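Local coordinates for sugar isomerase (Sinorhizobium meliloti, PDB 3QC0), which probably isomerises a sugar at a zinc site held in a TIM barrel of the xylose isomerase-like kind, at residues A[185-190]-A[230-235]; A[160-165]-A[197-202]; A[174-179]-A[189-194]. All coordinates share one frame; numbering follows the deposited sequence.

How the interactions relate
All three contacts lie in the second half of the zinc-binding TIM barrel, in the sector where helices 158-168, 187-196 and 229-238 cover strands 172-177 and 200-205. Along the chain the segments run 160-165, 174-179, 185-190, 189-194, 197-202 and 230-235. Helix 187-196 is the common element: it meets the next barrel helix in interaction 1 and strand 172-177 in interaction 3, and interaction 2 involves M197, just past its end. Centres of interactions 1 and 3 are about 7 Å apart, those of 2 and 3 about 8 Å, and those of 1 and 2 about 14 Å. Interactions 2 and 3 lie against strand 172-177, which ends at zinc ligand D177; interaction 1 lies farther out.

Interaction 1 of 3, residues A[185-190]-A[230-235]; sequences PDLANQ and KGIRRR
This is a helix-helix contact on the outer layer of the barrel, made by A188 and R235 on its solvent-facing side and by L187 and I232 on its inner side. The backbones come nearest at A188 and R235, whose CA atoms are 7.1 Å apart. The methyl of A188 lies over one face of the R235 guanidinium, nearer the rim than the centre, with CB 3.5 Å from NH1. R235 gets there with a chain extended from CG to NE, after which chi4 of -73° swings the flat group across the line of the chain and turns a face to the methyl. A water ties the same two residues together: it donates to A188 O at 2.8 Å and accepts from R235 NH1 at 3.0 Å, so the guanidinium is held by apolar cover and by a polar bridge.

Helices 187-196 and 229-238 flank strand 200-205 in sequence and are neighbours in the ring of helices around the (beta/alpha)8 barrel. Deeper in, L187 CD2 meets I232 CD1 at 4.0 Å, the two side chains crossing at about a right angle; V178, from the short helix 178-181, packs on I232 as well. D186, at the N-cap position of helix 187-196, makes no capping bond with its side chain; its carboxylate instead takes the side-chain amides of N189 and Q190. N189 ND2 donates to D186 OD1 (2.9 Å) on the syn lone pair, while Q190 NE2 reaches D186 OD2 (3.0 Å) from above the carboxylate plane, along a nearly straight 173° bond.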
loop_
_atom_site.group_PDB
_atom_site.type_symbol
_atom_site.label_atom_id
_atom_site.label_comp_id
_atom_site.label_asym_id
_atom_site.label_seq_id
_atom_site.Cartn_x
_atom_site.Cartn_y
_atom_site.Cartn_z
ATOM N N PRO A 185 2.424 -2.959 9.714
ATOM C CA PRO A 185 2.863 -3.877 10.751
ATOM C C PRO A 185 3.246 -3.179 12.040
ATOM O O PRO A 185 3.256 -3.851 13.071
ATOM C CB PRO A 185 4.022 -4.662 10.089
ATOM C CG PRO A 185 4.390 -3.993 8.960
ATOM C CD PRO A 185 3.238 -3.088 8.502
ATOM N N ASP A 186 3.576 -1.898 11.964
ATOM C CA ASP A 186 3.959 -1.154 13.168
ATOM C C ASP A 186 2.827 -0.260 13.704
ATOM O O ASP A 186 3.062 0.671 14.505
ATOM C CB ASP A 186 5.194 -0.317 12.923
ATOM C CG ASP A 186 5.959 -0.018 14.255
ATOM O OD1 ASP A 186 5.886 -0.828 15.212
ATOM O OD2 ASP A 186 6.620 1.012 14.331
ATOM N N LEU A 187 1.590 -0.569 13.318
ATOM C CA LEU A 187 0.439 0.300 13.653
ATOM C C LEU A 187 0.254 0.472 15.144
ATOM O O LEU A 187 0.050 1.601 15.608
ATOM C CB LEU A 187 -0.851 -0.245 13.062
ATOM C CG LEU A 187 -2.101 0.610 13.224
ATOM C CD1 LEU A 187 -1.864 2.039 12.627
ATOM C CD2 LEU A 187 -3.337 -0.098 12.654
ATOM N N ALA A 188 0.354 -0.603 15.918
ATOM C CA ALA A 188 0.150 -0.471 17.379
ATOM C C ALA A 188 1.142 0.486 18.012
ATOM O O ALA A 188 0.755 1.360 18.786
ATOM C CB ALA A 188 0.271 -1.830 18.065
ATOM N N ASN A 189 2.411 0.377 17.688
ATOM C CA ASN A 189 3.416 1.268 18.273
ATOM C C ASN A 189 3.194 2.699 17.794
ATOM O O ASN A 189 3.361 3.639 18.563
ATOM C CB ASN A 189 4.831 0.868 17.881
ATOM C CG ASN A 189 5.377 -0.312 18.693
ATOM O OD1 ASN A 189 4.972 -0.547 19.857
ATOM N ND2 ASN A 189 6.323 -1.046 18.088
ATOM N N GLN A 190 2.800 2.892 16.541
ATOM C CA GLN A 190 2.635 4.254 16.033
ATOM C C GLN A 190 1.381 4.921 16.572
ATOM O O GLN A 190 1.415 6.137 16.850
ATOM C CB GLN A 190 2.672 4.269 14.496
ATOM C CG GLN A 190 4.038 3.791 13.945
ATOM C CD GLN A 190 5.198 4.651 14.370
ATOM O OE1 GLN A 190 5.080 5.879 14.545
ATOM N NE2 GLN A 190 6.351 4.017 14.563
ATOM N N LYS A 230 -12.531 -2.829 15.992
ATOM C CA LYS A 230 -12.613 -2.818 17.449
ATOM C C LYS A 230 -11.229 -2.638 18.061
ATOM O O LYS A 230 -11.028 -1.813 18.941
ATOM C CB LYS A 230 -13.279 -4.119 17.929
ATOM C CG LYS A 230 -13.398 -4.388 19.421
ATOM C CD LYS A 230 -13.727 -5.936 19.674
ATOM C CE LYS A 230 -14.581 -6.239 20.922
ATOM N NZ LYS A 230 -15.262 -7.620 20.908
ATOM N N GLY A 231 -10.261 -3.421 17.581
ATOM C CA GLY A 231 -8.899 -3.346 18.089
ATOM C C GLY A 231 -8.204 -2.006 17.857
ATOM O O GLY A 231 -7.539 -1.464 18.734
ATOM N N ILE A 232 -8.351 -1.465 16.659
ATOM C CA ILE A 232 -7.772 -0.179 16.344
ATOM C C ILE A 232 -8.395 0.891 17.281
ATOM O O ILE A 232 -7.677 1.716 17.851
ATOM C CB ILE A 232 -7.958 0.189 14.855
ATOM C CG1 ILE A 232 -7.097 -0.741 13.953
ATOM C CG2 ILE A 232 -7.639 1.672 14.598
ATOM C CD1 ILE A 232 -7.332 -0.548 12.454
ATOM N N ARG A 233 -9.723 0.872 17.421
ATOM C CA ARG A 233 -10.403 1.891 18.244
ATOM C C ARG A 233 -9.960 1.768 19.683
ATOM O O ARG A 233 -9.772 2.796 20.330
ATOM C CB ARG A 233 -11.902 1.802 18.144
ATOM C CG ARG A 233 -12.636 2.834 19.029
ATOM C CD ARG A 233 -12.424 4.268 18.568
ATOM N NE ARG A 233 -13.007 5.224 19.529
ATOM C CZ ARG A 233 -13.038 6.538 19.343
ATOM N NH1 ARG A 233 -12.545 7.090 18.237
ATOM N NH2 ARG A 233 -13.563 7.323 20.288
ATOM N N ARG A 234 -9.817 0.546 20.193
ATOM C CA ARG A 234 -9.348 0.369 21.573
ATOM C C ARG A 234 -7.961 0.969 21.752
ATOM O O ARG A 234 -7.652 1.608 22.768
ATOM C CB ARG A 234 -9.337 -1.111 22.009
ATOM C CG ARG A 234 -10.713 -1.730 22.220
ATOM C CD ARG A 234 -10.607 -3.110 22.941
ATOM N NE ARG A 234 -9.383 -3.839 22.535
ATOM C CZ ARG A 234 -9.297 -4.800 21.596
ATOM N NH1 ARG A 234 -10.369 -5.241 20.937
ATOM N NH2 ARG A 234 -8.115 -5.342 21.327
ATOM N N ARG A 235 -7.100 0.778 20.770
ATOM C CA ARG A 235 -5.780 1.368 20.829
ATOM C C ARG A 235 -5.805 2.897 20.723
ATOM O O ARG A 235 -5.044 3.577 21.402
ATOM C CB ARG A 235 -4.891 0.780 19.722
ATOM C CG ARG A 235 -4.536 -0.693 19.982
ATOM C CD ARG A 235 -3.683 -1.204 18.882
ATOM N NE ARG A 235 -3.324 -2.611 19.081
ATOM C CZ ARG A 235 -2.454 -3.058 19.976
ATOM N NH1 ARG A 235 -1.825 -2.221 20.821
ATOM N NH2 ARG A 235 -2.215 -4.383 20.030
HETATM O O HOH W 1 -1.418 0.779 20.506
#

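Interaction 2 of 3, residues A[160-165]-A[197-202]; sequences QALDIC and MKAILA
In the (beta/alpha)8 barrel, helix 158-168 meets the alpha-beta turn between helix 187-196 and strand 200-205, and this contact sets L162 and C165 of the helix against M197 and A199 of the turn. M197 is a selenomethionine that reaches across to the helix. The chain runs on extended at chi2 and then bends at chi3 (52°), which turns the terminal methyl back against the helix surface. That methyl, CE, settles 3.6 Å from L162 O and 3.8 Å from C165 CB, while the selenium itself lies 4.1 Å from L162 CB. The L162 and M197 side chains run past each other at a slant. L162 leaves its helix pointing past the turn rather than at it, yet its CD2 branch ends nearer and reaches A199 CB at 3.9 Å, touching the M197 methyl at 4.1 Å on the way.

The turn is shaped by K198, whose positive phi (55°) closes helix 187-196 in a Schellman motif; the chain then passes through A199, whose backbone is hydrogen-bonded to V174 of the neighbouring strand 172-177. V174 also packs on L162 and C165, so the contact is closed from the sheet side. Beyond the contact, D163 forms a salt bridge with R193 of helix 187-196, and Q160 packs on P185 of the second subunit.

No hydrogen bond joins 160-165 to 197-202. The grip comes from apolar side-chain surfaces, with the M197 methyl also resting against the L162 carbonyl oxygen, so it depends on the fit and dispersion of a long, flexible side chain in which selenium stands where methionine has sulfur.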
loop_
_atom_site.group_PDB
_atom_site.type_symbol
_atom_site.label_atom_id
_atom_site.label_comp_id
_atom_site.label_asym_id
_atom_site.label_seq_id
_atom_site.Cartn_x
_atom_site.Cartn_y
_atom_site.Cartn_z
ATOM N N GLN A 160 5.651 8.022 9.422
ATOM C CA GLN A 160 6.149 9.113 8.641
ATOM C C GLN A 160 5.352 10.377 8.966
ATOM O O GLN A 160 5.926 11.455 9.087
ATOM C CB GLN A 160 6.055 8.755 7.161
ATOM C CG GLN A 160 6.445 9.881 6.223
ATOM C CD GLN A 160 5.957 9.655 4.798
ATOM O OE1 GLN A 160 5.107 8.792 4.572
ATOM N NE2 GLN A 160 6.447 10.471 3.858
ATOM N N ALA A 161 4.020 10.265 9.027
ATOM C CA ALA A 161 3.191 11.430 9.376
ATOM C C ALA A 161 3.614 12.019 10.710
ATOM O O ALA A 161 3.706 13.248 10.890
ATOM C CB ALA A 161 1.700 11.066 9.370
ATOM N N LEU A 162 3.819 11.136 11.675
ATOM C CA LEU A 162 4.264 11.589 13.003
ATOM C C LEU A 162 5.665 12.203 12.982
ATOM O O LEU A 162 5.933 13.167 13.700
ATOM C CB LEU A 162 4.150 10.445 14.015
ATOM C CG LEU A 162 2.713 9.959 14.291
ATOM C CD1 LEU A 162 2.706 8.649 15.102
ATOM C CD2 LEU A 162 1.893 11.068 15.035
ATOM N N ASP A 163 6.571 11.666 12.176
ATOM C CA ASP A 163 7.888 12.278 11.977
ATOM C C ASP A 163 7.749 13.724 11.502
ATOM O O ASP A 163 8.456 14.626 11.977
ATOM C CB ASP A 163 8.727 11.515 10.958
ATOM C CG ASP A 163 9.257 10.185 11.481
ATOM O OD1 ASP A 163 9.170 9.854 12.694
ATOM O OD2 ASP A 163 9.767 9.426 10.604
ATOM N N ILE A 164 6.812 13.968 10.592
ATOM C CA ILE A 164 6.607 15.311 10.111
ATOM C C ILE A 164 6.036 16.186 11.229
ATOM O O ILE A 164 6.453 17.324 11.357
ATOM C CB ILE A 164 5.674 15.330 8.867
ATOM C CG1 ILE A 164 6.303 14.527 7.706
ATOM C CG2 ILE A 164 5.279 16.780 8.472
ATOM C CD1 ILE A 164 5.355 14.233 6.536
ATOM N N CYS A 165 5.078 15.670 12.002
ATOM C CA CYS A 165 4.496 16.393 13.149
ATOM C C CYS A 165 5.594 16.784 14.100
ATOM O O CYS A 165 5.611 17.907 14.595
ATOM C CB CYS A 165 3.428 15.577 13.844
ATOM S SG CYS A 165 1.922 15.362 12.929
HETATM N N MSE A 197 2.463 11.939 21.775
HETATM C CA MSE A 197 2.610 13.237 21.135
HETATM C C MSE A 197 1.359 14.127 21.227
HETATM O O MSE A 197 1.383 15.258 20.752
HETATM C CB MSE A 197 2.961 13.029 19.640
HETATM C CG MSE A 197 4.380 12.439 19.481
HETATM SE SE MSE A 197 4.853 11.945 17.711
HETATM C CE MSE A 197 4.363 13.673 16.946
ATOM N N LYS A 198 0.256 13.599 21.737
ATOM C CA LYS A 198 -1.043 14.313 21.744
ATOM C C LYS A 198 -1.426 14.758 20.325
ATOM O O LYS A 198 -1.972 15.842 20.120
ATOM C CB LYS A 198 -1.039 15.474 22.788
ATOM C CG LYS A 198 -0.840 14.916 24.174
ATOM C CD LYS A 198 -1.447 15.828 25.274
ATOM C CE LYS A 198 -0.682 17.082 25.456
ATOM N NZ LYS A 198 -1.107 17.782 26.789
ATOM N N ALA A 199 -1.120 13.895 19.344
ATOM C CA ALA A 199 -1.229 14.274 17.934
ATOM C C ALA A 199 -2.497 13.764 17.254
ATOM O O ALA A 199 -2.694 14.100 16.109
ATOM C CB ALA A 199 0.034 13.758 17.142
ATOM N N ILE A 200 -3.311 12.923 17.906
ATOM C CA ILE A 200 -4.466 12.299 17.215
ATOM C C ILE A 200 -5.591 13.322 17.128
ATOM O O ILE A 200 -6.087 13.824 18.146
ATOM C CB ILE A 200 -4.954 10.969 17.840
ATOM C CG1 ILE A 200 -3.779 9.975 17.996
ATOM C CG2 ILE A 200 -6.161 10.406 16.994
ATOM C CD1 ILE A 200 -4.173 8.704 18.777
ATOM N N LEU A 201 -5.959 13.680 15.911
ATOM C CA LEU A 201 -7.025 14.658 15.672
ATOM C C LEU A 201 -8.306 14.082 15.098
ATOM O O LEU A 201 -9.350 14.713 15.198
ATOM C CB LEU A 201 -6.528 15.752 14.730
ATOM C CG LEU A 201 -5.443 16.679 15.255
ATOM C CD1 LEU A 201 -4.782 17.588 14.213
ATOM C CD2 LEU A 201 -6.058 17.582 16.373
ATOM N N ALA A 202 -8.239 12.916 14.458
ATOM C CA ALA A 202 -9.415 12.337 13.845
ATOM C C ALA A 202 -9.201 10.858 13.674
ATOM O O ALA A 202 -8.045 10.403 13.586
ATOM C CB ALA A 202 -9.724 12.996 12.481
#

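Interaction 3 of 3, residues A[174-179]-A[189-194]; sequences VAIDVY and NQIARA
I176 faces I191 of helix 187-196, and its side chain can be traced outward from strand 172-177. CB points from the strand toward the helix. From there CG1 stands beside the backbone N, anti to the carbonyl carbon (chi1 -55°), and lies 4.0 Å from V174 CG2; the extended chi2 carries the chain straight on, so that CD1 does the reaching. The tip comes to 4.5 Å from I191 CG1, and on another side it meets I200 of the next strand. Two residues back, V174 has the same outward aim: its CG2 lies 4.4 Å from A194 CB and 4.4 Å from I176 CD1. Hence V174 and I176, both on the outer face of the strand, receive A194 and I191, one turn apart on the helix, and all four are buried.

On the flank toward helix 158-168, Q190 OE1 accepts from R193 NH1 at 2.9 Å, in the guanidinium plane. D177 follows I176 and points into the barrel. Its OD1 caps the helix that follows by accepting from Y179 N (2.9 Å, 146°), and its OD2 binds zinc together with E142, H204 and E248. An apolar outer strand face under a helix, with metal ligands at the strand's carboxyl end, is the pattern of a TIM barrel of the xylose isomerase-like family.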
loop_
_atom_site.group_PDB
_atom_site.type_symbol
_atom_site.label_atom_id
_atom_site.label_comp_id
_atom_site.label_asym_id
_atom_site.label_seq_id
_atom_site.Cartn_x
_atom_site.Cartn_y
_atom_site.Cartn_z
ATOM N N VAL A 174 -2.416 14.271 13.342
ATOM C CA VAL A 174 -2.736 13.229 12.361
ATOM C C VAL A 174 -4.217 12.863 12.350
ATOM O O VAL A 174 -4.880 12.874 13.387
ATOM C CB VAL A 174 -1.841 11.943 12.575
ATOM C CG1 VAL A 174 -0.360 12.255 12.330
ATOM C CG2 VAL A 174 -2.080 11.278 13.962
ATOM N N ALA A 175 -4.715 12.502 11.174
ATOM C CA ALA A 175 -5.981 11.826 11.001
ATOM C C ALA A 175 -5.683 10.365 10.688
ATOM O O ALA A 175 -4.981 10.064 9.730
ATOM C CB ALA A 175 -6.787 12.458 9.828
ATOM N N ILE A 176 -6.230 9.493 11.514
ATOM C CA ILE A 176 -6.003 8.052 11.397
ATOM C C ILE A 176 -7.212 7.415 10.742
ATOM O O ILE A 176 -8.276 7.294 11.356
ATOM C CB ILE A 176 -5.667 7.394 12.774
ATOM C CG1 ILE A 176 -4.471 8.081 13.476
ATOM C CG2 ILE A 176 -5.404 5.866 12.573
ATOM C CD1 ILE A 176 -4.211 7.570 14.894
ATOM N N ASP A 177 -7.061 7.052 9.467
ATOM C CA ASP A 177 -8.142 6.459 8.665
ATOM C C ASP A 177 -7.789 5.002 8.489
ATOM O O ASP A 177 -6.722 4.682 7.982
ATOM C CB ASP A 177 -8.223 7.200 7.334
ATOM C CG ASP A 177 -9.321 6.706 6.413
ATOM O OD1 ASP A 177 -9.661 5.515 6.471
ATOM O OD2 ASP A 177 -9.826 7.546 5.622
ATOM N N VAL A 178 -8.641 4.131 9.006
ATOM C CA VAL A 178 -8.343 2.694 9.025
ATOM C C VAL A 178 -8.059 2.177 7.626
ATOM O O VAL A 178 -7.258 1.246 7.472
ATOM C CB VAL A 178 -9.470 1.882 9.687
ATOM C CG1 VAL A 178 -9.620 2.346 11.176
ATOM C CG2 VAL A 178 -10.812 1.991 8.933
ATOM N N TYR A 179 -8.677 2.768 6.610
ATOM C CA TYR A 179 -8.454 2.288 5.244
ATOM C C TYR A 179 -6.993 2.411 4.857
ATOM O O TYR A 179 -6.424 1.591 4.183
ATOM C CB TYR A 179 -9.299 3.059 4.218
ATOM C CG TYR A 179 -9.573 2.282 2.957
ATOM C CD1 TYR A 179 -10.423 1.179 2.978
ATOM C CD2 TYR A 179 -8.994 2.634 1.737
ATOM C CE1 TYR A 179 -10.671 0.438 1.830
ATOM C CE2 TYR A 179 -9.262 1.915 0.570
ATOM C CZ TYR A 179 -10.106 0.810 0.627
ATOM O OH TYR A 179 -10.401 0.096 -0.520
ATOM N N ASN A 189 2.411 0.377 17.688
ATOM C CA ASN A 189 3.416 1.268 18.273
ATOM C C ASN A 189 3.194 2.699 17.794
ATOM O O ASN A 189 3.361 3.639 18.563
ATOM C CB ASN A 189 4.831 0.868 17.881
ATOM C CG ASN A 189 5.377 -0.312 18.693
ATOM O OD1 ASN A 189 4.972 -0.547 19.857
ATOM N ND2 ASN A 189 6.323 -1.046 18.088
ATOM N N GLN A 190 2.800 2.892 16.541
ATOM C CA GLN A 190 2.635 4.254 16.033
ATOM C C GLN A 190 1.381 4.921 16.572
ATOM O O GLN A 190 1.415 6.137 16.850
ATOM C CB GLN A 190 2.672 4.269 14.496
ATOM C CG GLN A 190 4.038 3.791 13.945
ATOM C CD GLN A 190 5.198 4.651 14.370
ATOM O OE1 GLN A 190 5.080 5.879 14.545
ATOM N NE2 GLN A 190 6.351 4.017 14.563
ATOM N N ILE A 191 0.308 4.161 16.831
ATOM C CA ILE A 191 -0.863 4.732 17.521
ATOM C C ILE A 191 -0.468 5.176 18.928
ATOM O O ILE A 191 -0.837 6.280 19.367
ATOM C CB ILE A 191 -2.032 3.768 17.568
ATOM C CG1 ILE A 191 -2.619 3.562 16.164
ATOM C CG2 ILE A 191 -3.174 4.278 18.474
ATOM C CD1 ILE A 191 -3.703 2.456 16.081
ATOM N N ALA A 192 0.256 4.329 19.647
ATOM C CA ALA A 192 0.721 4.668 21.004
ATOM C C ALA A 192 1.601 5.897 20.969
ATOM O O ALA A 192 1.456 6.796 21.804
ATOM C CB ALA A 192 1.447 3.483 21.627
ATOM N N ARG A 193 2.496 5.975 19.987
ATOM C CA ARG A 193 3.365 7.134 19.766
ATOM C C ARG A 193 2.563 8.413 19.511
ATOM O O ARG A 193 2.846 9.461 20.134
ATOM C CB ARG A 193 4.317 6.890 18.600
ATOM C CG ARG A 193 5.279 8.019 18.311
ATOM C CD ARG A 193 6.099 7.690 17.100
ATOM N NE ARG A 193 6.834 8.817 16.616
ATOM C CZ ARG A 193 7.170 9.065 15.360
ATOM N NH1 ARG A 193 6.873 8.196 14.394
ATOM N NH2 ARG A 193 7.862 10.157 15.083
ATOM N N ALA A 194 1.546 8.327 18.654
ATOM C CA ALA A 194 0.664 9.451 18.349
ATOM C C ALA A 194 0.018 9.979 19.633
ATOM O O ALA A 194 -0.137 11.202 19.809
ATOM C CB ALA A 194 -0.422 9.047 17.354
#